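Local coordinates for protein heme oxygenase (mycobilin-producing) (PDB 3HX9) that probably degrades heme oxidatively to mycobilin with release of iron, and can hold two hemes in its active site, at residues V3-A8 / T55-D60; A8-A13 / E48-V53. One frame throughout, in Å; residues are numbered along the deposited sequence.

Contact 1 of 2, residues V3-A8 / T55-D60; sequences VVKINA and THWESD. With HEM (protoporphyrin IX containing Fe), chain E.
K5 O is gripped twice by one residue: T55 N reaches it from above the carbonyl plane at 2.9 Å, while T55 OG1 donates along a lone pair in that plane, with OG1 to K5 O at 2.8 Å. With chi1 at 72°, OG1 sits between its own backbone N and carbonyl carbon and leans over K5. The hydroxyl is fixed from its other side too: W57 NE1 donates to T55 OG1, which lies at the indole edge in the ring plane, at 2.9 Å. The backbones of V3-K5 and T55-W57 pair antiparallel, two inner strands of the sheet in this dimeric alpha+beta barrel of the ABM family. V3 and W57 exchange nearly straight N-H···O bonds, and V3 CG2 packs on W57 CB at 3.7 Å. K5 bends at chi2 and crosses W57 at about a right angle. Its ammonium makes a long salt bridge to D60, NZ to OD1 3.6 Å; Q64 also bonds that oxygen. On the sheet face of K5, T55 and W57 the indole meets F36, F63 and W66, the last a predicted transition-state stabiliser. T55 CG2 touches the heme vinyl carbon CBB at 3.3 Å, and N7 OD1 approaches the meso carbon CHD at 3.2 Å.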
loop_
_atom_site.group_PDB
_atom_site.type_symbol
_atom_site.label_atom_id
_atom_site.label_comp_id
_atom_site.label_asym_id
_atom_site.label_seq_id
_atom_site.Cartn_x
_atom_site.Cartn_y
_atom_site.Cartn_z
ATOM N N VAL A 3 9.677 -3.369 5.598
ATOM C CA VAL A 3 8.685 -4.281 4.946
ATOM C C VAL A 3 7.347 -3.683 5.101
ATOM O O VAL A 3 7.122 -2.860 5.997
ATOM C CB VAL A 3 8.685 -5.719 5.539
ATOM C CG1 VAL A 3 10.063 -6.373 5.272
ATOM C CG2 VAL A 3 8.404 -5.731 7.101
ATOM N N VAL A 4 6.410 -4.172 4.292
ATOM C CA VAL A 4 5.007 -3.754 4.375
ATOM C C VAL A 4 4.180 -5.023 4.502
ATOM O O VAL A 4 4.405 -6.001 3.763
ATOM C CB VAL A 4 4.601 -2.999 3.057
ATOM C CG1 VAL A 4 3.114 -2.743 3.110
ATOM C CG2 VAL A 4 5.217 -1.642 3.030
ATOM N N LYS A 5 3.296 -5.035 5.486
ATOM C CA LYS A 5 2.370 -6.150 5.680
ATOM C C LYS A 5 0.964 -5.587 5.577
ATOM O O LYS A 5 0.568 -4.754 6.379
ATOM C CB LYS A 5 2.614 -6.729 7.059
ATOM C CG LYS A 5 4.120 -7.160 7.313
ATOM C CD LYS A 5 4.522 -8.376 6.359
ATOM C CE LYS A 5 5.881 -9.063 6.704
ATOM N NZ LYS A 5 6.536 -8.087 7.418
ATOM N N ILE A 6 0.181 -6.047 4.594
ATOM C CA ILE A 6 -1.103 -5.427 4.389
ATOM C C ILE A 6 -2.143 -6.501 4.762
ATOM O O ILE A 6 -2.053 -7.611 4.179
ATOM C CB ILE A 6 -1.291 -5.129 2.875
ATOM C CG1 ILE A 6 -0.165 -4.203 2.368
ATOM C CG2 ILE A 6 -2.751 -4.494 2.625
ATOM C CD1 ILE A 6 -0.418 -3.516 1.017
ATOM N N ASN A 7 -3.048 -6.182 5.662
ATOM C CA ASN A 7 -4.227 -7.055 5.833
ATOM C C ASN A 7 -5.280 -6.565 4.906
ATOM O O ASN A 7 -5.779 -5.454 5.099
ATOM C CB ASN A 7 -4.676 -7.140 7.288
ATOM C CG ASN A 7 -5.457 -8.429 7.564
ATOM O OD1 ASN A 7 -6.453 -8.380 8.275
ATOM N ND2 ASN A 7 -4.992 -9.530 7.034
ATOM N N ALA A 8 -5.661 -7.397 3.914
ATOM C CA ALA A 8 -6.676 -6.971 2.966
ATOM C C ALA A 8 -7.969 -7.610 3.432
ATOM O O ALA A 8 -8.132 -8.826 3.290
ATOM C CB ALA A 8 -6.312 -7.348 1.474
ATOM N N THR A 55 0.436 -1.906 6.999
ATOM C CA THR A 55 1.286 -1.702 8.189
ATOM C C THR A 55 2.743 -1.752 7.752
ATOM O O THR A 55 3.120 -2.446 6.793
ATOM C CB THR A 55 1.062 -2.751 9.286
ATOM O OG1 THR A 55 1.625 -4.040 8.888
ATOM C CG2 THR A 55 -0.416 -2.902 9.570
ATOM N N HIS A 56 3.573 -0.974 8.468
ATOM C CA HIS A 56 5.003 -0.816 8.078
ATOM C C HIS A 56 5.895 -1.225 9.246
ATOM O O HIS A 56 5.612 -0.871 10.402
ATOM C CB HIS A 56 5.214 0.693 7.854
ATOM C CG HIS A 56 4.416 1.204 6.689
ATOM N ND1 HIS A 56 3.139 1.707 6.793
ATOM C CD2 HIS A 56 4.733 1.219 5.370
ATOM C CE1 HIS A 56 2.714 2.061 5.583
ATOM N NE2 HIS A 56 3.681 1.806 4.711
ATOM N N TRP A 57 6.920 -2.013 8.941
ATOM C CA TRP A 57 7.810 -2.537 9.980
ATOM C C TRP A 57 9.243 -2.396 9.523
ATOM O O TRP A 57 9.548 -2.445 8.351
ATOM C CB TRP A 57 7.523 -3.986 10.272
ATOM C CG TRP A 57 6.098 -4.225 10.690
ATOM C CD1 TRP A 57 4.982 -4.310 9.867
ATOM C CD2 TRP A 57 5.622 -4.293 12.035
ATOM N NE1 TRP A 57 3.858 -4.408 10.648
ATOM C CE2 TRP A 57 4.213 -4.469 11.977
ATOM C CE3 TRP A 57 6.255 -4.288 13.280
ATOM C CZ2 TRP A 57 3.415 -4.556 13.157
ATOM C CZ3 TRP A 57 5.489 -4.371 14.454
ATOM C CH2 TRP A 57 4.069 -4.542 14.376
ATOM N N GLU A 58 10.138 -2.277 10.483
ATOM C CA GLU A 58 11.570 -2.339 10.158
ATOM C C GLU A 58 12.048 -3.646 9.554
ATOM O O GLU A 58 12.970 -3.634 8.727
ATOM C CB GLU A 58 12.369 -2.102 11.449
ATOM C CG GLU A 58 11.932 -0.830 12.166
ATOM C CD GLU A 58 12.999 -0.280 13.096
ATOM O OE1 GLU A 58 13.661 -1.103 13.813
ATOM O OE2 GLU A 58 13.149 0.980 13.081
ATOM N N SER A 59 11.467 -4.793 9.952
ATOM C CA SER A 59 11.855 -6.080 9.438
ATOM C C SER A 59 10.697 -7.047 9.504
ATOM O O SER A 59 9.746 -6.819 10.273
ATOM C CB SER A 59 12.980 -6.664 10.306
ATOM O OG SER A 59 12.523 -6.962 11.632
ATOM N N ASP A 60 10.807 -8.116 8.749
ATOM C CA ASP A 60 9.829 -9.185 8.886
ATOM C C ASP A 60 9.917 -9.755 10.309
ATOM O O ASP A 60 8.885 -10.092 10.891
ATOM C CB ASP A 60 10.118 -10.278 7.906
ATOM C CG ASP A 60 9.197 -11.470 8.083
ATOM O OD1 ASP A 60 7.951 -11.313 7.986
ATOM O OD2 ASP A 60 9.724 -12.603 8.385
HETATM C CHA HEM E . -9.511 -7.834 12.465
HETATM C CHB HEM E . -7.346 -3.756 14.002
HETATM C CHC HEM E . -3.273 -5.117 11.703
HETATM C CHD HEM E . -5.211 -9.507 10.983
HETATM C C1A HEM E . -9.268 -6.589 13.007
HETATM C C2A HEM E . -10.293 -5.760 13.596
HETATM C C3A HEM E . -9.698 -4.651 14.035
HETATM C C4A HEM E . -8.317 -4.714 13.707
HETATM C CMA HEM E . -10.338 -3.427 14.700
HETATM C CAA HEM E . -11.796 -6.151 13.689
HETATM C CBA HEM E . -12.492 -5.758 12.375
HETATM C CGA HEM E . -13.989 -6.020 12.318
HETATM O O1A HEM E . -14.388 -6.798 11.474
HETATM O O2A HEM E . -14.767 -5.461 13.099
HETATM C C1B HEM E . -6.077 -3.794 13.486
HETATM C C2B HEM E . -5.122 -2.706 13.618
HETATM C C3B HEM E . -3.988 -3.078 12.968
HETATM C C4B HEM E . -4.203 -4.400 12.395
HETATM C CMB HEM E . -5.334 -1.384 14.373
HETATM C CAB HEM E . -2.760 -2.181 12.829
HETATM C CBB HEM E . -1.523 -2.645 12.689
HETATM C C1C HEM E . -3.445 -6.426 11.330
HETATM C C2C HEM E . -2.489 -7.205 10.585
HETATM C C3C HEM E . -3.099 -8.386 10.388
HETATM C C4C HEM E . -4.379 -8.404 10.998
HETATM C CMC HEM E . -1.146 -6.741 9.984
HETATM C CAC HEM E . -2.517 -9.574 9.639
HETATM C CBC HEM E . -1.378 -10.075 10.128
HETATM C C1D HEM E . -6.541 -9.467 11.295
HETATM C C2D HEM E . -7.436 -10.558 11.053
HETATM C C3D HEM E . -8.788 -10.040 11.509
HETATM C C4D HEM E . -8.563 -8.674 11.958
HETATM C CMD HEM E . -7.023 -11.939 10.464
HETATM C CAD HEM E . -10.116 -10.807 11.457
HETATM C CBD HEM E . -10.693 -10.477 10.068
HETATM C CGD HEM E . -11.913 -11.377 9.819
HETATM O O1D HEM E . -12.480 -11.898 10.783
HETATM O O2D HEM E . -12.296 -11.696 8.672
HETATM N NA HEM E . -8.040 -5.914 13.074
HETATM N NB HEM E . -5.490 -4.793 12.766
HETATM N NC HEM E . -4.587 -7.182 11.602
HETATM N ND HEM E . -7.244 -8.374 11.768
HETATM FE FE HEM E . -6.467 -6.474 12.010
#

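Contact 2 of 2, residues A8-A13 / E48-V53; sequences AIEVPA and EERYFV
The backbones of A8-I9 and Y51-F52 pair antiparallel, with I9 N bonding Y51 O at 2.9 Å nearly along the C=O axis, while the return bond from Y51 N to I9 O is weak and bent (131°). Here, in the ferredoxin-like fold of the ABM family, the two strands part into loops. A8 CB lies over one face of the R50 guanidinium, 3.6 Å from NH1, and also meets F52 CE1; F52 in turn packs on F52 and F92 of the second subunit. E48 holds the guanidinium side-on, NE and NH2 each taking one carboxylate oxygen. E48 OE2 has two donors: R50 NE comes from above the carboxylate plane, and R50 N is received on the anti lone pair. On the opposite sheet face, I9 puts CG1 in the crowded position (chi1 53°), against Y51 CB, with CD1 against V53 CG2. V53 also touches a bound heme. V11 turns CG2 to the Y51 ring, 3.5 Å from CD2. From helix 16-25, L19 packs on I9 and V11, F23 on I9 and V53. The Y51 hydroxyl bonds E20. One water bridges V11 N to E49 O; another, in the guanidinium plane, accepts from R50 NH1 at 3.0 Å and donates to A8 O and E10 OE1.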
loop_
_atom_site.group_PDB
_atom_site.type_symbol
_atom_site.label_atom_id
_atom_site.label_comp_id
_atom_site.label_asym_id
_atom_site.label_seq_id
_atom_site.Cartn_x
_atom_site.Cartn_y
_atom_site.Cartn_z
ATOM N N ALA A 8 -5.661 -7.397 3.914
ATOM C CA ALA A 8 -6.676 -6.971 2.966
ATOM C C ALA A 8 -7.969 -7.610 3.432
ATOM O O ALA A 8 -8.132 -8.826 3.290
ATOM C CB ALA A 8 -6.312 -7.348 1.474
ATOM N N ILE A 9 -8.872 -6.807 3.970
ATOM C CA ILE A 9 -10.023 -7.315 4.758
ATOM C C ILE A 9 -11.319 -7.110 4.002
ATOM O O ILE A 9 -11.551 -6.084 3.350
ATOM C CB ILE A 9 -10.081 -6.729 6.145
ATOM C CG1 ILE A 9 -10.041 -5.187 6.088
ATOM C CG2 ILE A 9 -8.916 -7.265 6.882
ATOM C CD1 ILE A 9 -10.255 -4.525 7.460
ATOM N N GLU A 10 -12.073 -8.186 3.946
ATOM C CA GLU A 10 -13.369 -8.180 3.249
ATOM C C GLU A 10 -14.421 -7.588 4.165
ATOM O O GLU A 10 -14.648 -8.079 5.246
ATOM C CB GLU A 10 -13.729 -9.629 2.855
ATOM C CG GLU A 10 -12.914 -10.133 1.626
ATOM C CD GLU A 10 -12.563 -11.652 1.676
ATOM O OE1 GLU A 10 -11.390 -12.048 1.378
ATOM O OE2 GLU A 10 -13.460 -12.461 2.035
ATOM N N VAL A 11 -15.055 -6.505 3.756
ATOM C CA VAL A 11 -15.946 -5.781 4.624
ATOM C C VAL A 11 -17.265 -5.709 3.905
ATOM O O VAL A 11 -17.296 -5.227 2.823
ATOM C CB VAL A 11 -15.450 -4.326 4.812
ATOM C CG1 VAL A 11 -16.412 -3.565 5.656
ATOM C CG2 VAL A 11 -14.141 -4.371 5.550
ATOM N N PRO A 12 -18.354 -6.158 4.519
ATOM C CA PRO A 12 -19.649 -6.136 3.776
ATOM C C PRO A 12 -20.031 -4.727 3.354
ATOM O O PRO A 12 -19.763 -3.758 4.053
ATOM C CB PRO A 12 -20.660 -6.582 4.858
ATOM C CG PRO A 12 -19.893 -7.544 5.661
ATOM C CD PRO A 12 -18.473 -6.921 5.763
ATOM N N ALA A 13 -20.648 -4.600 2.191
ATOM C CA ALA A 13 -21.150 -3.298 1.784
ATOM C C ALA A 13 -22.109 -2.759 2.837
ATOM O O ALA A 13 -23.002 -3.491 3.355
ATOM C CB ALA A 13 -21.805 -3.404 0.417
ATOM N N GLU A 48 -10.684 -2.331 -6.320
ATOM C CA GLU A 48 -10.537 -3.246 -5.159
ATOM C C GLU A 48 -11.812 -3.074 -4.328
ATOM O O GLU A 48 -12.392 -1.968 -4.299
ATOM C CB GLU A 48 -9.259 -2.807 -4.381
ATOM C CG GLU A 48 -8.606 -3.671 -3.295
ATOM C CD GLU A 48 -8.686 -5.178 -3.436
ATOM O OE1 GLU A 48 -7.851 -5.868 -4.040
ATOM O OE2 GLU A 48 -9.599 -5.640 -2.836
ATOM N N GLU A 49 -12.334 -4.153 -3.725
ATOM C CA GLU A 49 -13.477 -4.037 -2.851
ATOM C C GLU A 49 -13.074 -4.117 -1.368
ATOM O O GLU A 49 -13.892 -3.879 -0.483
ATOM C CB GLU A 49 -14.494 -5.190 -3.173
ATOM C CG GLU A 49 -13.791 -6.607 -3.242
ATOM C CD GLU A 49 -12.902 -6.845 -4.527
ATOM O OE1 GLU A 49 -13.490 -6.777 -5.652
ATOM O OE2 GLU A 49 -11.649 -7.104 -4.413
ATOM N N ARG A 50 -11.830 -4.543 -1.118
ATOM C CA ARG A 50 -11.364 -4.786 0.266
ATOM C C ARG A 50 -10.773 -3.493 0.824
ATOM O O ARG A 50 -10.243 -2.692 0.060
ATOM C CB ARG A 50 -10.276 -5.853 0.314
ATOM C CG ARG A 50 -10.803 -7.167 -0.279
ATOM C CD ARG A 50 -9.726 -8.247 -0.287
ATOM N NE ARG A 50 -8.768 -7.926 -1.319
ATOM C CZ ARG A 50 -7.716 -8.686 -1.590
ATOM N NH1 ARG A 50 -7.495 -9.811 -0.864
ATOM N NH2 ARG A 50 -6.889 -8.317 -2.586
ATOM N N TYR A 51 -10.926 -3.311 2.114
ATOM C CA TYR A 51 -10.086 -2.300 2.818
ATOM C C TYR A 51 -8.670 -2.849 2.894
ATOM O O TYR A 51 -8.476 -4.058 3.074
ATOM C CB TYR A 51 -10.578 -2.076 4.230
ATOM C CG TYR A 51 -11.730 -1.100 4.328
ATOM C CD1 TYR A 51 -11.548 0.206 4.866
ATOM C CD2 TYR A 51 -12.982 -1.480 3.895
ATOM C CE1 TYR A 51 -12.633 1.111 4.927
ATOM C CE2 TYR A 51 -14.086 -0.581 3.963
ATOM C CZ TYR A 51 -13.901 0.663 4.521
ATOM O OH TYR A 51 -15.007 1.518 4.578
ATOM N N PHE A 52 -7.681 -1.953 2.818
ATOM C CA PHE A 52 -6.270 -2.384 3.023
ATOM C C PHE A 52 -5.779 -1.761 4.297
ATOM O O PHE A 52 -5.855 -0.541 4.437
ATOM C CB PHE A 52 -5.334 -1.882 1.892
ATOM C CG PHE A 52 -5.290 -2.741 0.660
ATOM C CD1 PHE A 52 -6.256 -3.738 0.443
ATOM C CD2 PHE A 52 -4.294 -2.563 -0.288
ATOM C CE1 PHE A 52 -6.196 -4.526 -0.698
ATOM C CE2 PHE A 52 -4.223 -3.341 -1.446
ATOM C CZ PHE A 52 -5.243 -4.313 -1.647
ATOM N N VAL A 53 -5.296 -2.593 5.218
ATOM C CA VAL A 53 -4.735 -2.150 6.458
ATOM C C VAL A 53 -3.230 -2.282 6.225
ATOM O O VAL A 53 -2.705 -3.377 6.234
ATOM C CB VAL A 53 -5.192 -3.033 7.615
ATOM C CG1 VAL A 53 -4.574 -2.561 8.951
ATOM C CG2 VAL A 53 -6.766 -2.881 7.698
HETATM O O HOH W 1 -8.966 -10.875 1.514
HETATM O O HOH W 2 -14.951 -5.964 1.031
#

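From the N terminus, strand 3-9 runs first through contact 1 and then, past the shared A8, into contact 2. The chain then makes helix 16-25 and strand 36-46, outermost in this chain's sheet, before E48-V53, at the start of strand 51-57, closes contact 2; T55-D60 closes contact 1 a few residues later. Contact 2 is therefore nested within the loop of contact 1, the order expected when two strands pair antiparallel. The centres lie about 17 Å apart, and N7 N to V53 O, 2.9 Å, is a probable hydrogen bond joining them. Contact 1 leads into helix 60-68, contact 2 packs against helix 16-25, and both touch the second subunit.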